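Local atomic coordinates of nucleoporin NUP82 (Chaetomium thermophilum, PDB entry 5CWW), a protein that serves as a structural component of the nuclear pore complex and probably takes part in docking nuclear transport factors, here represented by its N-terminal beta-propeller domain. Residues V437-D442 and Y500-T505; N421-N426 and S524-D529; I139-D144 and L204-R209; K62-G67 and L129-S134. One frame throughout, in Å; residues are numbered along the deposited sequence.

Contact 1: residues V437-D442 and Y500-T505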
loop_
_atom_site.group_PDB
_atom_site.type_symbol
_atom_site.label_atom_id
_atom_site.label_comp_id
_atom_site.label_asym_id
_atom_site.label_seq_id
_atom_site.Cartn_x
_atom_site.Cartn_y
_atom_site.Cartn_z
ATOM N N VAL B 437 -8.812 -14.094 5.515
ATOM C CA VAL B 437 -9.338 -12.744 5.351
ATOM C C VAL B 437 -9.779 -12.199 6.700
ATOM O O VAL B 437 -10.421 -12.898 7.484
ATOM C CB VAL B 437 -10.530 -12.707 4.375
ATOM C CG1 VAL B 437 -11.082 -11.289 4.249
ATOM C CG2 VAL B 437 -10.113 -13.235 3.011
ATOM N N LYS B 438 -9.428 -10.946 6.960
ATOM C CA LYS B 438 -9.794 -10.285 8.202
ATOM C C LYS B 438 -10.535 -8.992 7.890
ATOM O O LYS B 438 -10.034 -8.143 7.153
ATOM C CB LYS B 438 -8.550 -10.011 9.046
ATOM C CG LYS B 438 -8.850 -9.619 10.482
ATOM C CD LYS B 438 -7.576 -9.503 11.311
ATOM C CE LYS B 438 -6.946 -10.865 11.574
ATOM N NZ LYS B 438 -5.608 -10.746 12.208
ATOM N N ILE B 439 -11.740 -8.866 8.437
ATOM C CA ILE B 439 -12.571 -7.686 8.226
ATOM C C ILE B 439 -12.531 -6.813 9.471
ATOM O O ILE B 439 -13.018 -7.206 10.532
ATOM C CB ILE B 439 -14.032 -8.064 7.905
ATOM C CG1 ILE B 439 -14.090 -9.081 6.760
ATOM C CG2 ILE B 439 -14.850 -6.817 7.576
ATOM C CD1 ILE B 439 -13.443 -8.604 5.470
ATOM N N CYS B 440 -11.943 -5.632 9.332
ATOM C CA CYS B 440 -11.788 -4.706 10.446
ATOM C C CYS B 440 -12.604 -3.442 10.229
ATOM O O CYS B 440 -12.756 -2.978 9.098
ATOM C CB CYS B 440 -10.315 -4.347 10.637
ATOM S SG CYS B 440 -9.243 -5.785 10.795
ATOM N N LEU B 441 -13.116 -2.885 11.322
ATOM C CA LEU B 441 -13.894 -1.656 11.273
ATOM C C LEU B 441 -13.123 -0.520 11.927
ATOM O O LEU B 441 -12.561 -0.678 13.013
ATOM C CB LEU B 441 -15.242 -1.841 11.966
ATOM C CG LEU B 441 -16.148 -2.938 11.404
ATOM C CD1 LEU B 441 -17.347 -3.153 12.323
ATOM C CD2 LEU B 441 -16.603 -2.593 9.992
ATOM N N ASP B 442 -13.101 0.624 11.253
ATOM C CA ASP B 442 -12.448 1.813 11.779
ATOM C C ASP B 442 -13.405 2.571 12.693
ATOM O O ASP B 442 -14.055 3.531 12.278
ATOM C CB ASP B 442 -11.963 2.705 10.636
ATOM C CG ASP B 442 -11.241 3.943 11.128
ATOM O OD1 ASP B 442 -10.824 3.964 12.308
ATOM O OD2 ASP B 442 -11.080 4.891 10.329
ATOM N N TYR B 500 -19.067 -3.193 -1.448
ATOM C CA TYR B 500 -19.133 -4.055 -0.273
ATOM C C TYR B 500 -19.079 -5.528 -0.650
ATOM O O TYR B 500 -19.208 -6.399 0.207
ATOM C CB TYR B 500 -20.394 -3.740 0.532
ATOM C CG TYR B 500 -20.343 -2.352 1.121
ATOM C CD1 TYR B 500 -19.570 -2.084 2.244
ATOM C CD2 TYR B 500 -21.036 -1.303 0.537
ATOM C CE1 TYR B 500 -19.502 -0.811 2.778
ATOM C CE2 TYR B 500 -20.976 -0.026 1.064
ATOM C CZ TYR B 500 -20.206 0.214 2.184
ATOM O OH TYR B 500 -20.141 1.484 2.711
ATOM N N SER B 501 -18.884 -5.796 -1.936
ATOM C CA SER B 501 -18.533 -7.130 -2.399
ATOM C C SER B 501 -17.156 -7.077 -3.041
ATOM O O SER B 501 -16.752 -6.042 -3.567
ATOM C CB SER B 501 -19.574 -7.656 -3.390
ATOM O OG SER B 501 -20.819 -7.878 -2.750
ATOM N N PHE B 502 -16.431 -8.187 -2.991
ATOM C CA PHE B 502 -15.096 -8.247 -3.578
ATOM C C PHE B 502 -14.651 -9.697 -3.732
ATOM O O PHE B 502 -15.316 -10.613 -3.239
ATOM C CB PHE B 502 -14.087 -7.465 -2.726
ATOM C CG PHE B 502 -14.110 -7.822 -1.266
ATOM C CD1 PHE B 502 -15.016 -7.224 -0.406
ATOM C CD2 PHE B 502 -13.216 -8.748 -0.753
ATOM C CE1 PHE B 502 -15.036 -7.549 0.938
ATOM C CE2 PHE B 502 -13.229 -9.076 0.588
ATOM C CZ PHE B 502 -14.143 -8.476 1.435
ATOM N N TYR B 503 -13.533 -9.895 -4.424
ATOM C CA TYR B 503 -13.045 -11.234 -4.731
ATOM C C TYR B 503 -11.655 -11.498 -4.167
ATOM O O TYR B 503 -10.875 -10.576 -3.949
ATOM C CB TYR B 503 -13.035 -11.451 -6.241
ATOM C CG TYR B 503 -14.378 -11.202 -6.866
ATOM C CD1 TYR B 503 -15.330 -12.206 -6.916
ATOM C CD2 TYR B 503 -14.699 -9.963 -7.405
ATOM C CE1 TYR B 503 -16.565 -11.986 -7.477
ATOM C CE2 TYR B 503 -15.938 -9.734 -7.974
ATOM C CZ TYR B 503 -16.866 -10.752 -8.008
ATOM O OH TYR B 503 -18.104 -10.541 -8.570
ATOM N N VAL B 504 -11.370 -12.775 -3.933
ATOM C CA VAL B 504 -10.039 -13.228 -3.555
ATOM C C VAL B 504 -9.566 -14.243 -4.587
ATOM O O VAL B 504 -10.195 -15.287 -4.772
ATOM C CB VAL B 504 -10.024 -13.855 -2.145
ATOM C CG1 VAL B 504 -8.669 -14.488 -1.831
ATOM C CG2 VAL B 504 -10.371 -12.809 -1.103
ATOM N N THR B 505 -8.463 -13.922 -5.261
ATOM C CA THR B 505 -7.884 -14.801 -6.271
ATOM C C THR B 505 -6.592 -15.420 -5.756
ATOM O O THR B 505 -5.760 -14.743 -5.156
ATOM C CB THR B 505 -7.599 -14.051 -7.588
ATOM O OG1 THR B 505 -8.807 -13.456 -8.075
ATOM C CG2 THR B 505 -7.046 -15.004 -8.645
#
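Two neighbouring blades of the NUP82 beta-propeller meet here, through Val437 and Ile439 on one side and Val504 and Phe502 on the other. Strand 437-441 belongs to one sheet and strand 501-506 to the next. The side chains that touch alternate along both strands, and all four are buried. Val437 CG2 lies 4.1 Å from Val504 CG2, and the two side chains lie alongside each other, pointing opposite ways. In both valines CG1 is anti to the backbone N (chi1 179° in Val437). This leaves CG2 beside the N and anti to the carbonyl carbon, where it meets the other valine. The other pair is a methyl and a ring. Ile439 CD1 approaches Phe502 CZ to 4.1 Å and stays near the ring plane, so it meets an edge and not a face. The Phe502 side chain leaves its strand with CG between the backbone N and the carbonyl carbon (chi1 51°). From there the ring spans the space to the facing strand. The backbones stay well apart, with the CA atoms of Val437 and Val504 8.9 Å from each other. The contact is therefore made by side chains, and it buries a modest 111 Å² in all. Two more rings, of Tyr393 and Phe492, meet Phe502, the second at a steep angle of about 80°. Ile513 of strand 509-514 touches both Phe502 and Val504 from within their own sheet. Face-to-face packing of apolar side chains from adjacent blades is typical of the beta-propeller fold.

Contact 2: residues N421-N426 and S524-D529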
loop_
_atom_site.group_PDB
_atom_site.type_symbol
_atom_site.label_atom_id
_atom_site.label_comp_id
_atom_site.label_asym_id
_atom_site.label_seq_id
_atom_site.Cartn_x
_atom_site.Cartn_y
_atom_site.Cartn_z
ATOM N N ASN B 421 -24.705 4.878 -1.059
ATOM C CA ASN B 421 -25.323 4.493 0.204
ATOM C C ASN B 421 -24.675 3.239 0.782
ATOM O O ASN B 421 -24.569 2.216 0.106
ATOM C CB ASN B 421 -26.824 4.266 0.016
ATOM C CG ASN B 421 -27.545 4.019 1.328
ATOM O OD1 ASN B 421 -27.108 4.475 2.385
ATOM N ND2 ASN B 421 -28.657 3.296 1.264
ATOM N N GLY B 422 -24.247 3.323 2.038
ATOM C CA GLY B 422 -23.557 2.221 2.681
ATOM C C GLY B 422 -23.225 2.520 4.129
ATOM O O GLY B 422 -24.003 3.168 4.824
ATOM N N LEU B 423 -22.061 2.059 4.577
ATOM C CA LEU B 423 -21.665 2.188 5.976
ATOM C C LEU B 423 -20.832 3.440 6.224
ATOM O O LEU B 423 -19.867 3.715 5.503
ATOM C CB LEU B 423 -20.877 0.951 6.413
ATOM C CG LEU B 423 -20.497 0.875 7.896
ATOM C CD1 LEU B 423 -21.736 0.721 8.768
ATOM C CD2 LEU B 423 -19.524 -0.269 8.138
ATOM N N SER B 424 -21.186 4.180 7.270
ATOM C CA SER B 424 -20.471 5.400 7.632
ATOM C C SER B 424 -19.168 5.103 8.380
ATOM O O SER B 424 -18.769 5.858 9.266
ATOM C CB SER B 424 -21.367 6.301 8.485
ATOM O OG SER B 424 -21.818 5.620 9.644
ATOM N N LEU B 425 -18.509 4.007 8.015
ATOM C CA LEU B 425 -17.234 3.629 8.614
ATOM C C LEU B 425 -16.332 3.021 7.557
ATOM O O LEU B 425 -16.801 2.321 6.658
ATOM C CB LEU B 425 -17.431 2.618 9.745
ATOM C CG LEU B 425 -18.278 2.997 10.960
ATOM C CD1 LEU B 425 -18.523 1.753 11.790
ATOM C CD2 LEU B 425 -17.601 4.070 11.796
ATOM N N ASN B 426 -15.035 3.284 7.661
ATOM C CA ASN B 426 -14.068 2.594 6.824
ATOM C C ASN B 426 -14.025 1.118 7.197
ATOM O O ASN B 426 -14.066 0.767 8.379
ATOM C CB ASN B 426 -12.674 3.211 6.957
ATOM C CG ASN B 426 -12.654 4.687 6.625
ATOM O OD1 ASN B 426 -12.983 5.089 5.508
ATOM N ND2 ASN B 426 -12.245 5.505 7.587
ATOM N N SER B 524 -27.992 1.267 9.760
ATOM C CA SER B 524 -29.349 1.615 10.171
ATOM C C SER B 524 -29.411 1.795 11.684
ATOM O O SER B 524 -30.101 2.681 12.184
ATOM C CB SER B 524 -30.348 0.547 9.721
ATOM O OG SER B 524 -30.094 -0.691 10.359
ATOM N N GLU B 525 -28.682 0.956 12.412
ATOM C CA GLU B 525 -28.604 1.092 13.859
ATOM C C GLU B 525 -27.872 2.371 14.260
ATOM O O GLU B 525 -28.229 3.013 15.248
ATOM C CB GLU B 525 -27.913 -0.121 14.480
ATOM C CG GLU B 525 -28.018 -0.164 15.995
ATOM C CD GLU B 525 -29.457 -0.122 16.477
ATOM O OE1 GLU B 525 -30.326 -0.725 15.809
ATOM O OE2 GLU B 525 -29.721 0.520 17.517
ATOM N N LEU B 526 -26.849 2.740 13.495
ATOM C CA LEU B 526 -26.118 3.976 13.753
ATOM C C LEU B 526 -27.009 5.189 13.508
ATOM O O LEU B 526 -26.865 6.218 14.168
ATOM C CB LEU B 526 -24.864 4.063 12.877
ATOM C CG LEU B 526 -23.733 3.090 13.224
ATOM C CD1 LEU B 526 -22.671 3.092 12.134
ATOM C CD2 LEU B 526 -23.114 3.430 14.576
ATOM N N GLN B 527 -27.935 5.057 12.564
ATOM C CA GLN B 527 -28.874 6.129 12.251
ATOM C C GLN B 527 -30.208 5.939 12.969
ATOM O O GLN B 527 -31.173 6.645 12.683
ATOM C CB GLN B 527 -29.103 6.200 10.741
ATOM C CG GLN B 527 -27.869 6.602 9.949
ATOM C CD GLN B 527 -28.143 6.724 8.461
ATOM O OE1 GLN B 527 -29.269 6.527 8.007
ATOM N NE2 GLN B 527 -27.105 7.041 7.693
ATOM N N SER B 528 -30.255 4.989 13.901
ATOM C CA SER B 528 -31.501 4.631 14.579
ATOM C C SER B 528 -32.178 5.827 15.237
ATOM O O SER B 528 -31.531 6.647 15.886
ATOM C CB SER B 528 -31.248 3.554 15.633
ATOM O OG SER B 528 -32.462 3.172 16.265
ATOM N N ASP B 529 -33.491 5.908 15.051
ATOM C CA ASP B 529 -34.314 6.960 15.628
ATOM C C ASP B 529 -34.892 6.527 16.987
ATOM O O ASP B 529 -35.609 7.285 17.642
ATOM C CB ASP B 529 -35.437 7.320 14.648
ATOM C CG ASP B 529 -36.199 8.565 15.051
ATOM O OD1 ASP B 529 -35.596 9.468 15.668
ATOM O OD2 ASP B 529 -37.406 8.643 14.741
#
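One methyl group, Leu526 CD1, meets three successive side chains of segment 421-426. It lies 3.6 Å from Ser424 OG, 4.2 Å from Leu423 CD1 and 4.4 Å from Leu425 CD1. The two leucine contacts are apolar, and the serine oxygen is a van der Waals neighbour whose polar partners lie elsewhere. Leu526 gives up the most surface, 60 of the 113 Å² buried here. Its CG stands beside the backbone N (chi1 -70°), and an extended chi2 of 169° carries CD1 out to the loop. Leu526 ends helix 518-526, and Gln527 is the first residue to leave helical geometry. This helix is part of a helical insertion between two strands of one propeller blade, while the loop leads into strand 427-432 of the preceding blade. Further out, Glu523 of the same helix accepts a hydrogen bond from Ser424 OG, and its other carboxylate oxygen takes a weak one from Gln527 NE2. A basic side chain of another protein chain also bonds Ser424 OG. On the loop side, Leu423 N is held by Tyr500 OH, and Leu423 packs on Leu522. An apolar side chain of another protein chain packs on Leu526.

Contact 3: residues I139-D144 and L204-R209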
loop_
_atom_site.group_PDB
_atom_site.type_symbol
_atom_site.label_atom_id
_atom_site.label_comp_id
_atom_site.label_asym_id
_atom_site.label_seq_id
_atom_site.Cartn_x
_atom_site.Cartn_y
_atom_site.Cartn_z
ATOM N N ILE B 139 3.867 3.780 -18.454
ATOM C CA ILE B 139 2.524 4.316 -18.628
ATOM C C ILE B 139 2.145 4.247 -20.098
ATOM O O ILE B 139 2.781 4.881 -20.942
ATOM C CB ILE B 139 2.415 5.771 -18.142
ATOM C CG1 ILE B 139 2.920 5.900 -16.702
ATOM C CG2 ILE B 139 0.975 6.272 -18.267
ATOM C CD1 ILE B 139 2.183 5.039 -15.702
ATOM N N CYS B 140 1.109 3.472 -20.399
ATOM C CA CYS B 140 0.626 3.341 -21.764
ATOM C C CYS B 140 -0.511 4.315 -22.025
ATOM O O CYS B 140 -1.532 4.294 -21.336
ATOM C CB CYS B 140 0.159 1.913 -22.039
ATOM S SG CYS B 140 -0.441 1.656 -23.733
ATOM N N ILE B 141 -0.321 5.176 -23.017
ATOM C CA ILE B 141 -1.387 6.040 -23.496
ATOM C C ILE B 141 -2.308 5.186 -24.352
ATOM O O ILE B 141 -1.987 4.869 -25.496
ATOM C CB ILE B 141 -0.848 7.231 -24.312
ATOM C CG1 ILE B 141 0.291 7.926 -23.557
ATOM C CG2 ILE B 141 -1.967 8.215 -24.626
ATOM C CD1 ILE B 141 -0.059 8.349 -22.146
ATOM N N LEU B 142 -3.446 4.803 -23.786
ATOM C CA LEU B 142 -4.342 3.863 -24.448
ATOM C C LEU B 142 -4.851 4.429 -25.770
ATOM O O LEU B 142 -5.224 5.598 -25.846
ATOM C CB LEU B 142 -5.509 3.507 -23.525
ATOM C CG LEU B 142 -5.101 2.778 -22.241
ATOM C CD1 LEU B 142 -6.307 2.539 -21.344
ATOM C CD2 LEU B 142 -4.409 1.454 -22.559
ATOM N N PRO B 143 -4.867 3.595 -26.824
ATOM C CA PRO B 143 -5.231 4.095 -28.151
ATOM C C PRO B 143 -6.735 4.196 -28.364
ATOM O O PRO B 143 -7.514 3.694 -27.553
ATOM C CB PRO B 143 -4.632 3.044 -29.083
ATOM C CG PRO B 143 -4.754 1.780 -28.305
ATOM C CD PRO B 143 -4.549 2.156 -26.856
ATOM N N ASP B 144 -7.128 4.846 -29.454
ATOM C CA ASP B 144 -8.530 4.944 -29.827
ATOM C C ASP B 144 -9.081 3.544 -30.073
ATOM O O ASP B 144 -8.385 2.681 -30.607
ATOM C CB ASP B 144 -8.692 5.824 -31.069
ATOM C CG ASP B 144 -10.099 6.368 -31.223
ATOM O OD1 ASP B 144 -11.061 5.660 -30.860
ATOM O OD2 ASP B 144 -10.243 7.512 -31.705
ATOM N N LEU B 204 1.051 13.235 -13.894
ATOM C CA LEU B 204 1.436 13.054 -15.289
ATOM C C LEU B 204 0.814 14.063 -16.246
ATOM O O LEU B 204 -0.357 14.422 -16.129
ATOM C CB LEU B 204 1.070 11.640 -15.743
ATOM C CG LEU B 204 1.538 10.516 -14.817
ATOM C CD1 LEU B 204 1.073 9.170 -15.342
ATOM C CD2 LEU B 204 3.052 10.541 -14.656
ATOM N N SER B 205 1.627 14.511 -17.198
ATOM C CA SER B 205 1.167 15.340 -18.301
ATOM C C SER B 205 1.949 14.963 -19.552
ATOM O O SER B 205 3.179 15.025 -19.568
ATOM C CB SER B 205 1.338 16.825 -17.987
ATOM O OG SER B 205 0.987 17.622 -19.107
ATOM N N THR B 206 1.231 14.570 -20.598
ATOM C CA THR B 206 1.863 14.119 -21.832
ATOM C C THR B 206 2.578 15.256 -22.559
ATOM O O THR B 206 3.327 15.017 -23.505
ATOM C CB THR B 206 0.832 13.486 -22.783
ATOM O OG1 THR B 206 -0.179 14.448 -23.109
ATOM C CG2 THR B 206 0.188 12.272 -22.135
ATOM N N ALA B 207 2.344 16.486 -22.112
ATOM C CA ALA B 207 2.962 17.661 -22.716
ATOM C C ALA B 207 4.265 18.048 -22.010
ATOM O O ALA B 207 4.881 19.061 -22.347
ATOM C CB ALA B 207 1.987 18.829 -22.699
ATOM N N ASP B 208 4.679 17.244 -21.035
ATOM C CA ASP B 208 5.895 17.519 -20.273
ATOM C C ASP B 208 6.551 16.218 -19.813
ATOM O O ASP B 208 6.125 15.610 -18.831
ATOM C CB ASP B 208 5.579 18.410 -19.069
ATOM C CG ASP B 208 6.814 18.773 -18.263
ATOM O OD1 ASP B 208 7.943 18.563 -18.756
ATOM O OD2 ASP B 208 6.653 19.274 -17.131
ATOM N N ARG B 209 7.593 15.806 -20.532
ATOM C CA ARG B 209 8.279 14.544 -20.267
ATOM C C ARG B 209 8.790 14.439 -18.835
ATOM O O ARG B 209 8.903 13.342 -18.287
ATOM C CB ARG B 209 9.461 14.370 -21.226
ATOM C CG ARG B 209 9.109 14.443 -22.702
ATOM C CD ARG B 209 10.313 14.097 -23.565
ATOM N NE ARG B 209 9.964 13.959 -24.975
ATOM C CZ ARG B 209 10.834 13.662 -25.937
ATOM N NH1 ARG B 209 12.114 13.469 -25.647
ATOM N NH2 ARG B 209 10.424 13.557 -27.193
#
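A chi1 of -50° sets the Leu204 CG beside its backbone N, and chi2 of 178° then extends CD1 toward strand 137-141. Ile139 answers with CG1 also beside its own N (chi1 -53°), and the two side chains meet tip to tip. Leu204 CD1 sits against the fork of the isoleucine, 4.0 Å from Ile139 CG1 and 4.1 Å from Ile139 CG2. This is the buried half of the contact. Phe212 of helix 210-213 touches both residues. Two residues along each segment comes the outer half. Here Ile141 CD1 lies 3.9 Å from Thr206 CG2, and the two side chains run at a slant to each other. Thr206 is exposed and Ile141 partly so, so this pair lies nearer solvent. It is the methyl of the threonine, not its hydroxyl, that faces the isoleucine. Thr206 is carried by a type I beta turn from Ser205 to Asp208, closed by Asp208 N bonding Ser205 O at 3.1 Å. At the far end of the turn Asp208 OD1 caps Trp210 N at the start of the next helix. Thr211 OG1 bonds both the first and the last residue of the turn, at Ser205 N and Asp208 O. Phe128 of the neighbouring strand touches both Ile141 and Thr206. Strand 137-141 is the third strand of its blade, and segment 204-209 follows the third strand of the next blade. Apolar side chains of neighbouring blades pack between their sheets here, as in a beta-propeller.

Contact 4: residues K62-G67 and L129-S134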
loop_
_atom_site.group_PDB
_atom_site.type_symbol
_atom_site.label_atom_id
_atom_site.label_comp_id
_atom_site.label_asym_id
_atom_site.label_seq_id
_atom_site.Cartn_x
_atom_site.Cartn_y
_atom_site.Cartn_z
ATOM N N LYS B 62 5.822 -10.119 -22.323
ATOM C CA LYS B 62 6.237 -8.738 -22.560
ATOM C C LYS B 62 5.279 -7.993 -23.489
ATOM O O LYS B 62 5.622 -6.929 -24.005
ATOM C CB LYS B 62 7.649 -8.704 -23.148
ATOM C CG LYS B 62 8.721 -9.282 -22.241
ATOM C CD LYS B 62 10.096 -9.175 -22.882
ATOM C CE LYS B 62 11.192 -9.667 -21.950
ATOM N NZ LYS B 62 11.015 -11.097 -21.577
ATOM N N GLN B 63 4.086 -8.545 -23.698
ATOM C CA GLN B 63 3.091 -7.911 -24.562
ATOM C C GLN B 63 1.715 -7.877 -23.903
ATOM O O GLN B 63 1.413 -8.690 -23.028
ATOM C CB GLN B 63 3.000 -8.638 -25.907
ATOM C CG GLN B 63 2.505 -10.073 -25.811
ATOM C CD GLN B 63 2.481 -10.775 -27.155
ATOM O OE1 GLN B 63 3.099 -10.320 -28.119
ATOM N NE2 GLN B 63 1.756 -11.884 -27.230
ATOM N N ILE B 64 0.893 -6.924 -24.333
ATOM C CA ILE B 64 -0.475 -6.794 -23.848
ATOM C C ILE B 64 -1.456 -7.072 -24.983
ATOM O O ILE B 64 -1.424 -6.409 -26.020
ATOM C CB ILE B 64 -0.748 -5.388 -23.273
ATOM C CG1 ILE B 64 0.276 -5.042 -22.189
ATOM C CG2 ILE B 64 -2.170 -5.308 -22.712
ATOM C CD1 ILE B 64 0.214 -3.600 -21.718
ATOM N N ARG B 65 -2.323 -8.058 -24.783
ATOM C CA ARG B 65 -3.309 -8.425 -25.794
ATOM C C ARG B 65 -4.618 -7.684 -25.549
ATOM O O ARG B 65 -5.249 -7.832 -24.503
ATOM C CB ARG B 65 -3.523 -9.938 -25.810
ATOM C CG ARG B 65 -2.242 -10.693 -26.116
ATOM C CD ARG B 65 -2.437 -12.191 -26.153
ATOM N NE ARG B 65 -1.198 -12.867 -26.524
ATOM C CZ ARG B 65 -0.876 -14.106 -26.165
ATOM N NH1 ARG B 65 -1.705 -14.831 -25.429
ATOM N NH2 ARG B 65 0.278 -14.629 -26.556
ATOM N N TRP B 66 -4.997 -6.874 -26.531
ATOM C CA TRP B 66 -6.139 -5.975 -26.429
ATOM C C TRP B 66 -7.336 -6.516 -27.205
ATOM O O TRP B 66 -7.193 -6.944 -28.349
ATOM C CB TRP B 66 -5.738 -4.596 -26.956
ATOM C CG TRP B 66 -6.803 -3.556 -26.893
ATOM C CD1 TRP B 66 -7.805 -3.455 -25.973
ATOM C CD2 TRP B 66 -6.968 -2.455 -27.792
ATOM N NE1 TRP B 66 -8.586 -2.357 -26.245
ATOM C CE2 TRP B 66 -8.093 -1.728 -27.359
ATOM C CE3 TRP B 66 -6.274 -2.016 -28.925
ATOM C CZ2 TRP B 66 -8.540 -0.585 -28.016
ATOM C CZ3 TRP B 66 -6.720 -0.882 -29.577
ATOM C CH2 TRP B 66 -7.843 -0.179 -29.122
ATOM N N GLY B 67 -8.514 -6.495 -26.587
ATOM C CA GLY B 67 -9.710 -6.979 -27.251
ATOM C C GLY B 67 -11.018 -6.515 -26.634
ATOM O O GLY B 67 -11.102 -6.277 -25.429
ATOM N N LEU B 129 -2.863 3.593 -18.783
ATOM C CA LEU B 129 -2.696 2.259 -18.215
ATOM C C LEU B 129 -1.291 2.094 -17.638
ATOM O O LEU B 129 -0.297 2.186 -18.363
ATOM C CB LEU B 129 -2.956 1.185 -19.271
ATOM C CG LEU B 129 -2.843 -0.269 -18.804
ATOM C CD1 LEU B 129 -3.971 -0.618 -17.839
ATOM C CD2 LEU B 129 -2.839 -1.216 -19.992
ATOM N N ALA B 130 -1.217 1.855 -16.333
ATOM C CA ALA B 130 0.056 1.610 -15.667
ATOM C C ALA B 130 0.480 0.162 -15.886
ATOM O O ALA B 130 -0.308 -0.759 -15.669
ATOM C CB ALA B 130 -0.047 1.921 -14.183
ATOM N N VAL B 131 1.725 -0.027 -16.318
ATOM C CA VAL B 131 2.250 -1.346 -16.665
ATOM C C VAL B 131 3.480 -1.668 -15.824
ATOM O O VAL B 131 4.532 -1.047 -15.984
ATOM C CB VAL B 131 2.623 -1.430 -18.159
ATOM C CG1 VAL B 131 3.104 -2.832 -18.518
ATOM C CG2 VAL B 131 1.435 -1.040 -19.025
ATOM N N LEU B 132 3.338 -2.644 -14.933
ATOM C CA LEU B 132 4.374 -2.967 -13.959
ATOM C C LEU B 132 5.042 -4.310 -14.211
ATOM O O LEU B 132 4.377 -5.321 -14.439
ATOM C CB LEU B 132 3.793 -2.972 -12.545
ATOM C CG LEU B 132 3.572 -1.630 -11.852
ATOM C CD1 LEU B 132 2.500 -0.809 -12.549
ATOM C CD2 LEU B 132 3.210 -1.862 -10.390
ATOM N N THR B 133 6.369 -4.298 -14.182
ATOM C CA THR B 133 7.152 -5.511 -14.023
ATOM C C THR B 133 7.430 -5.626 -12.529
ATOM O O THR B 133 6.765 -4.972 -11.726
ATOM C CB THR B 133 8.463 -5.477 -14.827
ATOM O OG1 THR B 133 9.283 -4.398 -14.365
ATOM C CG2 THR B 133 8.174 -5.292 -16.309
ATOM N N SER B 134 8.409 -6.435 -12.150
ATOM C CA SER B 134 8.780 -6.537 -10.745
ATOM C C SER B 134 9.363 -5.220 -10.226
ATOM O O SER B 134 9.149 -4.858 -9.067
ATOM C CB SER B 134 9.779 -7.676 -10.538
ATOM O OG SER B 134 10.904 -7.531 -11.387
#
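Ile64 is the tight part of this contact, because its CD1 methyl reaches two side chains of the facing strand at once. Ile64 CD1 lies 3.9 Å from Val131 CG2, the two side chains meeting tip to tip. The same methyl of Ile64, CD1, is 4.2 Å from Leu129 CD2. An extended chi2 of 171° pushes CD1 forward, away from its own strand and into the angle between the two partners. All three residues are buried. Ile64 alone contributes 50 of the 93 Å² buried in total, and Leu129 and Val131 share the rest about equally. Leu120 of strand 119-122 also touches Ile64, and Met122 of that strand touches Leu129. The backbones keep their distance, with the CA atoms of Ile64 and Val131 9.4 Å apart. Toward Lys62 and Ser134 the contact opens out. Lys62 is exposed, and its side chain makes no contact with segment 129-134. Ser134 at the far end is partly exposed and does not touch segment 62-67. Trp66, on the same face as Ile64, passes segment 129-134 and packs on Pro143 and Leu148. Its ring stacks on Phe57, and its NE1 is hydrogen-bonded to Glu55 OE1. The apolar core is thus small and centred on one methyl group. Strand 63-68 is the third strand of the first blade, and strand 128-132 is the second strand of the next. An isoleucine of one sheet set against alternate aliphatic residues of the next is in keeping with the apolar packing between blades of a beta-propeller.

Along the chain contact 4 comes first and contact 3 follows. Contact 1 is then nested inside the loop closed by contact 2. Contacts 3 and 4 have centres 15 Å apart and share a sheet, in which strands 128-132 and 137-141 are neighbours, with a probable hydrogen bond from Cys140 N to Leu129 O. Contacts 1 and 2 lie 18 Å apart between centres and touch, with Asp442 N probably bonded to Asn426 O. Contacts 1 and 3 are 33 Å apart between centres, on opposite sides of the chain's centre. Contacts 1, 3 and 4 each join two neighbouring blades; contacts 4 and 3 are consecutive, and contact 1 lies further on. Contact 2 attaches a helical insertion at the periphery, beside another protein chain.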